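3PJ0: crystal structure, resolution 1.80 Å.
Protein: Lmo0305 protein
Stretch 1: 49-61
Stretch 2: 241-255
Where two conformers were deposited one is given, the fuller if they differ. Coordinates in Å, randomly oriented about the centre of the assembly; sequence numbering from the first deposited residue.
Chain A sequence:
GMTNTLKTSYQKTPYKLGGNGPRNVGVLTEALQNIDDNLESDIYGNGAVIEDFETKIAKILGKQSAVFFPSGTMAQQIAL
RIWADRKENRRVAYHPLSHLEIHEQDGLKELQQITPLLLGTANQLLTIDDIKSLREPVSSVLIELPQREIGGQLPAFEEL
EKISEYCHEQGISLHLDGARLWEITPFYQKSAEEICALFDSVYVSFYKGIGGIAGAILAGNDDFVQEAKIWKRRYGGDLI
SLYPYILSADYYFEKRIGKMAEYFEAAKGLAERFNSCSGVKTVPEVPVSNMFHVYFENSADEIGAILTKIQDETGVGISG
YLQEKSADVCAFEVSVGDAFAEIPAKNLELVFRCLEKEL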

# COMPACT_ATOMS: atom_id res chain seq x y z
N VAL A 49 3.42 5.39 16.34
CA VAL A 49 2.11 5.51 15.68
C VAL A 49 1.62 4.15 15.15
O VAL A 49 0.45 3.83 15.34
N ILE A 50 2.50 3.36 14.54
CA ILE A 50 2.12 2.05 14.02
C ILE A 50 2.12 0.98 15.11
O ILE A 50 1.18 0.18 15.22
N GLU A 51 3.15 0.96 15.95
CA GLU A 51 3.26 -0.06 17.00
C GLU A 51 2.13 0.00 18.01
O GLU A 51 1.61 -1.04 18.43
N ASP A 52 1.74 1.21 18.42
CA ASP A 52 0.63 1.37 19.35
C ASP A 52 -0.68 0.86 18.74
O ASP A 52 -1.48 0.25 19.45
N PHE A 53 -0.92 1.12 17.45
CA PHE A 53 -2.16 0.68 16.83
C PHE A 53 -2.18 -0.83 16.70
O PHE A 53 -3.20 -1.48 16.97
N GLU A 54 -1.06 -1.41 16.29
CA GLU A 54 -0.96 -2.88 16.22
C GLU A 54 -1.24 -3.52 17.59
O GLU A 54 -2.04 -4.44 17.72
N THR A 55 -0.59 -2.99 18.62
CA THR A 55 -0.77 -3.54 20.01
C THR A 55 -2.23 -3.45 20.47
O THR A 55 -2.78 -4.39 21.03
N LYS A 56 -2.87 -2.33 20.17
CA LYS A 56 -4.27 -2.10 20.53
C LYS A 56 -5.25 -3.07 19.85
O LYS A 56 -6.16 -3.62 20.50
N ILE A 57 -5.09 -3.27 18.55
CA ILE A 57 -5.99 -4.16 17.82
C ILE A 57 -5.66 -5.61 18.18
O ILE A 57 -6.56 -6.43 18.34
N ALA A 58 -4.38 -5.92 18.39
CA ALA A 58 -4.03 -7.27 18.82
C ALA A 58 -4.75 -7.59 20.14
O ALA A 58 -5.30 -8.67 20.27
N LYS A 59 -4.75 -6.66 21.09
CA LYS A 59 -5.43 -6.88 22.37
C LYS A 59 -6.97 -7.06 22.21
O LYS A 59 -7.58 -7.95 22.82
N ILE A 60 -7.57 -6.24 21.35
CA ILE A 60 -9.01 -6.35 21.04
C ILE A 60 -9.38 -7.70 20.39
O ILE A 60 -10.42 -8.28 20.66
N LEU A 61 -8.48 -8.23 19.58
CA LEU A 61 -8.69 -9.52 18.95
C LEU A 61 -8.18 -10.71 19.75
O LEU A 61 -8.38 -11.87 19.36
N SER A 241 5.95 5.15 5.32
CA SER A 241 4.98 5.82 6.18
C SER A 241 3.55 5.37 5.89
O SER A 241 3.00 5.72 4.81
N LEU A 242 2.99 4.62 6.81
CA LEU A 242 1.58 4.18 6.72
C LEU A 242 0.65 5.03 7.60
O LEU A 242 -0.58 4.81 7.60
N TYR A 243 1.18 6.02 8.31
CA TYR A 243 0.32 6.80 9.22
C TYR A 243 -0.97 7.41 8.61
O TYR A 243 -1.96 7.51 9.35
N PRO A 244 -0.98 7.82 7.32
CA PRO A 244 -2.27 8.36 6.86
C PRO A 244 -3.44 7.39 7.02
O PRO A 244 -4.56 7.82 7.35
N TYR A 245 -3.17 6.11 6.79
CA TYR A 245 -4.18 5.07 6.93
C TYR A 245 -4.29 4.62 8.38
O TYR A 245 -5.36 4.32 8.84
N ILE A 246 -3.19 4.60 9.14
CA ILE A 246 -3.27 4.18 10.57
C ILE A 246 -4.09 5.18 11.39
O ILE A 246 -5.04 4.82 12.10
N LEU A 247 -3.74 6.46 11.26
CA LEU A 247 -4.50 7.50 12.00
C LEU A 247 -6.00 7.51 11.67
O LEU A 247 -6.84 7.65 12.59
N SER A 248 -6.34 7.45 10.37
CA SER A 248 -7.73 7.41 9.95
C SER A 248 -8.41 6.11 10.40
O SER A 248 -9.59 6.16 10.80
N ALA A 249 -7.70 4.98 10.35
CA ALA A 249 -8.28 3.69 10.82
C ALA A 249 -8.62 3.78 12.29
O ALA A 249 -9.73 3.46 12.69
N ASP A 250 -7.71 4.30 13.08
CA ASP A 250 -7.94 4.44 14.54
C ASP A 250 -9.08 5.44 14.84
O ASP A 250 -9.95 5.18 15.67
N TYR A 251 -9.10 6.56 14.13
CA TYR A 251 -10.14 7.57 14.33
C TYR A 251 -11.53 7.00 14.10
O TYR A 251 -12.41 7.13 14.96
N TYR A 252 -11.74 6.42 12.91
CA TYR A 252 -13.06 5.89 12.53
C TYR A 252 -13.41 4.65 13.34
O TYR A 252 -14.61 4.42 13.64
N PHE A 253 -12.39 3.87 13.75
CA PHE A 253 -12.69 2.74 14.65
C PHE A 253 -13.32 3.27 15.96
O PHE A 253 -14.37 2.78 16.41
N GLU A 254 -12.72 4.30 16.56
CA GLU A 254 -13.25 4.80 17.83
C GLU A 254 -14.60 5.50 17.63
O GLU A 254 -15.49 5.41 18.48
N LYS A 255 -14.76 6.15 16.48
CA LYS A 255 -16.00 6.84 16.17
C LYS A 255 -17.14 5.89 15.94
O LYS A 255 -18.23 6.19 16.36

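Two helices that run in broadly the same direction, their axes 39° apart and 10.1 Å from each other at closest approach, pack here through an aliphatic and aromatic seam that gives way to a lysine held between two carboxylates.

Ile-246 lies at the heart of the seam. Its CA-to-CB bond points toward the first helix, and with chi1 m and chi2 t its two branches reach different neighbours. CD1 lies 3.5 Å from CB of Ile-50, whereas CG2 lies 3.6 Å from CB of Phe-53 and 3.6 Å from the backbone O of Val-49. Branching at CB suits this place, because CG2 and the CG1–CD1 arm can each meet a different part of the first helix.

Val-49, rotamer p, also points toward the partner: both methyls, CG1 and CG2, lie 4.2 Å from CB of Tyr-243, and CG2 is also 3.6 Å from CD2 of Leu-247. Leu-247 has its CA-to-CB bond directed away, yet its m,t side chain brings its end back to make this contact. The ring of Tyr-243, by contrast, leads away, leaving CB to meet the valine. Ile-50, extended as t,t, points sideways, and its CD1 comes within 4.4 Å of CD1 of Leu-242, just before the second helix begins.

One turn on from Val-49, Phe-53 adopts chi1 t, with its CA-to-CB bond toward the second helix. Its CZ is 3.9 Å from CB of Ala-249, whose small side chain leaves room for the ring to approach. At the ring edge, near its plane, CE1 is 3.5 Å from OD1 of Asp-250, an arrangement that sets the slightly positive aromatic rim against a carboxylate oxygen.

That same oxygen takes part in the polar cluster. Lys-56, with all four chi angles t, is fully extended and reaches over to the partner helix, and its NZ donates to OD1 of Asp-250 at 2.8 Å and to OE2 of Glu-254 at 2.8 Å; both are salt bridges. The two acids are four residues apart, so one helical turn places them within reach of a single ammonium group. Asp-250 uses chi1 t, while Glu-254 starts sideways and folds through m,m to bring its end in. Water 1 closes a further link, accepting from Lys-56 NZ at 3.0 Å and donating to Asp-250 OD2 at 2.8 Å.

Farther along the first helix, Ile-60 (m,t) sets its CD1 3.8 Å from CE2 of Phe-253 (chi1 t), so an apolar contact flanks the charged cluster.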

# COMPACT_ATOMS: atom_id res chain seq x y z
CB VAL A 49 2.02 6.64 14.61
CG1 VAL A 49 3.01 6.43 13.49
CG2 VAL A 49 0.60 6.70 14.03
CB ILE A 50 2.98 1.62 12.79
CG1 ILE A 50 2.39 0.34 12.16
CG2 ILE A 50 4.46 1.45 13.16
CD1 ILE A 50 3.11 -0.12 10.89
CB GLU A 51 4.60 0.05 17.73
CG GLU A 51 5.76 -0.22 16.83
CD GLU A 51 7.09 -0.20 17.56
OE1 GLU A 51 7.09 -0.61 18.76
OE2 GLU A 51 8.11 0.17 16.92
CB ASP A 52 0.47 2.80 19.81
CG ASP A 52 1.68 3.30 20.63
OD1 ASP A 52 2.61 2.54 20.89
OD2 ASP A 52 1.70 4.49 20.95
CB PHE A 53 -2.39 1.33 15.47
CG PHE A 53 -3.73 1.03 14.87
CD1 PHE A 53 -4.88 1.54 15.45
CD2 PHE A 53 -3.85 0.22 13.75
CE1 PHE A 53 -6.15 1.23 14.90
CE2 PHE A 53 -5.08 -0.07 13.20
CZ PHE A 53 -6.23 0.45 13.77
CB GLU A 54 0.42 -3.29 15.71
CG GLU A 54 0.65 -2.90 14.22
CD GLU A 54 2.05 -3.11 13.73
OE1 GLU A 54 2.99 -3.13 14.58
OE2 GLU A 54 2.25 -3.20 12.49
CB THR A 55 0.19 -2.85 20.99
OG1 THR A 55 1.52 -3.03 20.50
CG2 THR A 55 0.10 -3.48 22.40
CB LYS A 56 -4.65 -0.69 20.14
CG LYS A 56 -6.11 -0.34 20.32
CD LYS A 56 -6.35 1.10 19.92
CE LYS A 56 -7.80 1.44 19.92
NZ LYS A 56 -8.02 2.92 19.82
CB ILE A 57 -5.93 -3.92 16.30
CG1 ILE A 57 -6.25 -2.44 16.00
CG2 ILE A 57 -6.90 -4.87 15.57
CD1 ILE A 57 -7.63 -1.98 16.44
CB ALA A 58 -2.50 -7.47 18.94
CB LYS A 59 -5.12 -5.73 23.34
CG LYS A 59 -5.73 -5.87 24.71
CD LYS A 59 -5.23 -4.78 25.61
CE LYS A 59 -5.70 -4.94 27.03
NZ LYS A 59 -5.23 -3.80 27.87
CB ILE A 60 -9.46 -5.18 20.13
CG1 ILE A 60 -9.59 -3.89 20.96
CG2 ILE A 60 -10.80 -5.48 19.49
CD1 ILE A 60 -9.59 -2.62 20.12
CB LEU A 61 -8.04 -9.53 17.57
CG LEU A 61 -8.47 -8.41 16.60
CD1 LEU A 61 -7.67 -8.53 15.31
CD2 LEU A 61 -9.99 -8.51 16.37
CB SER A 241 5.04 7.33 5.95
OG SER A 241 6.28 7.90 6.32
CB LEU A 242 1.46 2.69 7.10
CG LEU A 242 2.01 1.74 6.03
CD1 LEU A 242 2.22 0.32 6.58
CD2 LEU A 242 1.12 1.71 4.76
CB TYR A 243 1.10 7.88 10.00
CG TYR A 243 1.52 9.06 9.18
CD1 TYR A 243 0.65 10.12 8.94
CD2 TYR A 243 2.81 9.14 8.64
CE1 TYR A 243 1.05 11.21 8.16
CE2 TYR A 243 3.20 10.23 7.89
CZ TYR A 243 2.33 11.25 7.65
OH TYR A 243 2.71 12.34 6.91
CB PRO A 244 -2.00 8.73 5.39
CG PRO A 244 -0.51 8.98 5.32
CD PRO A 244 0.07 7.99 6.31
CB TYR A 245 -3.88 3.85 6.03
CG TYR A 245 -3.83 4.14 4.55
CD1 TYR A 245 -4.78 4.94 3.94
CD2 TYR A 245 -2.86 3.56 3.76
CE1 TYR A 245 -4.73 5.21 2.57
CE2 TYR A 245 -2.81 3.81 2.38
CZ TYR A 245 -3.75 4.63 1.80
OH TYR A 245 -3.68 4.87 0.45
CB ILE A 246 -1.87 4.01 11.22
CG1 ILE A 246 -1.10 2.87 10.56
CG2 ILE A 246 -1.98 3.72 12.75
CD1 ILE A 246 0.40 2.99 10.81
CB LEU A 247 -3.88 8.87 11.83
CG LEU A 247 -2.46 9.01 12.41
CD1 LEU A 247 -1.83 10.32 11.94
CD2 LEU A 247 -2.36 8.83 13.98
CB SER A 248 -7.89 7.62 8.44
OG SER A 248 -7.06 6.74 7.72
CB ALA A 249 -7.31 2.50 10.59
CB ASP A 250 -6.65 4.82 15.23
CG ASP A 250 -6.63 4.44 16.70
OD1 ASP A 250 -7.44 3.59 17.14
OD2 ASP A 250 -5.79 5.01 17.43
CB TYR A 251 -9.91 8.82 13.42
CG TYR A 251 -10.99 9.84 13.54
CD1 TYR A 251 -11.01 10.75 14.62
CD2 TYR A 251 -12.01 9.94 12.58
CE1 TYR A 251 -12.00 11.69 14.74
CE2 TYR A 251 -13.00 10.87 12.72
CZ TYR A 251 -12.99 11.75 13.81
OH TYR A 251 -13.99 12.68 13.97
CB TYR A 252 -13.17 5.69 11.01
CG TYR A 252 -13.22 7.05 10.36
CD1 TYR A 252 -14.34 7.85 10.52
CD2 TYR A 252 -12.13 7.58 9.67
CE1 TYR A 252 -14.41 9.08 9.98
CE2 TYR A 252 -12.19 8.86 9.11
CZ TYR A 252 -13.33 9.61 9.31
OH TYR A 252 -13.49 10.89 8.82
CB PHE A 253 -11.41 1.94 14.97
CG PHE A 253 -11.65 0.77 15.83
CD1 PHE A 253 -12.05 -0.43 15.29
CD2 PHE A 253 -11.49 0.86 17.20
CE1 PHE A 253 -12.32 -1.55 16.14
CE2 PHE A 253 -11.74 -0.26 18.05
CZ PHE A 253 -12.15 -1.45 17.49
CB GLU A 254 -12.24 5.70 18.54
CG GLU A 254 -11.05 4.97 19.09
CD GLU A 254 -11.42 4.00 20.21
OE1 GLU A 254 -12.31 4.33 21.01
OE2 GLU A 254 -10.81 2.92 20.29
CB LYS A 255 -15.84 7.68 14.90
CG LYS A 255 -17.11 8.40 14.43
CD LYS A 255 -16.77 9.14 13.12
CE LYS A 255 -17.97 9.74 12.45
NZ LYS A 255 -18.52 10.94 13.18
O HOH W 1 -6.06 5.09 20.21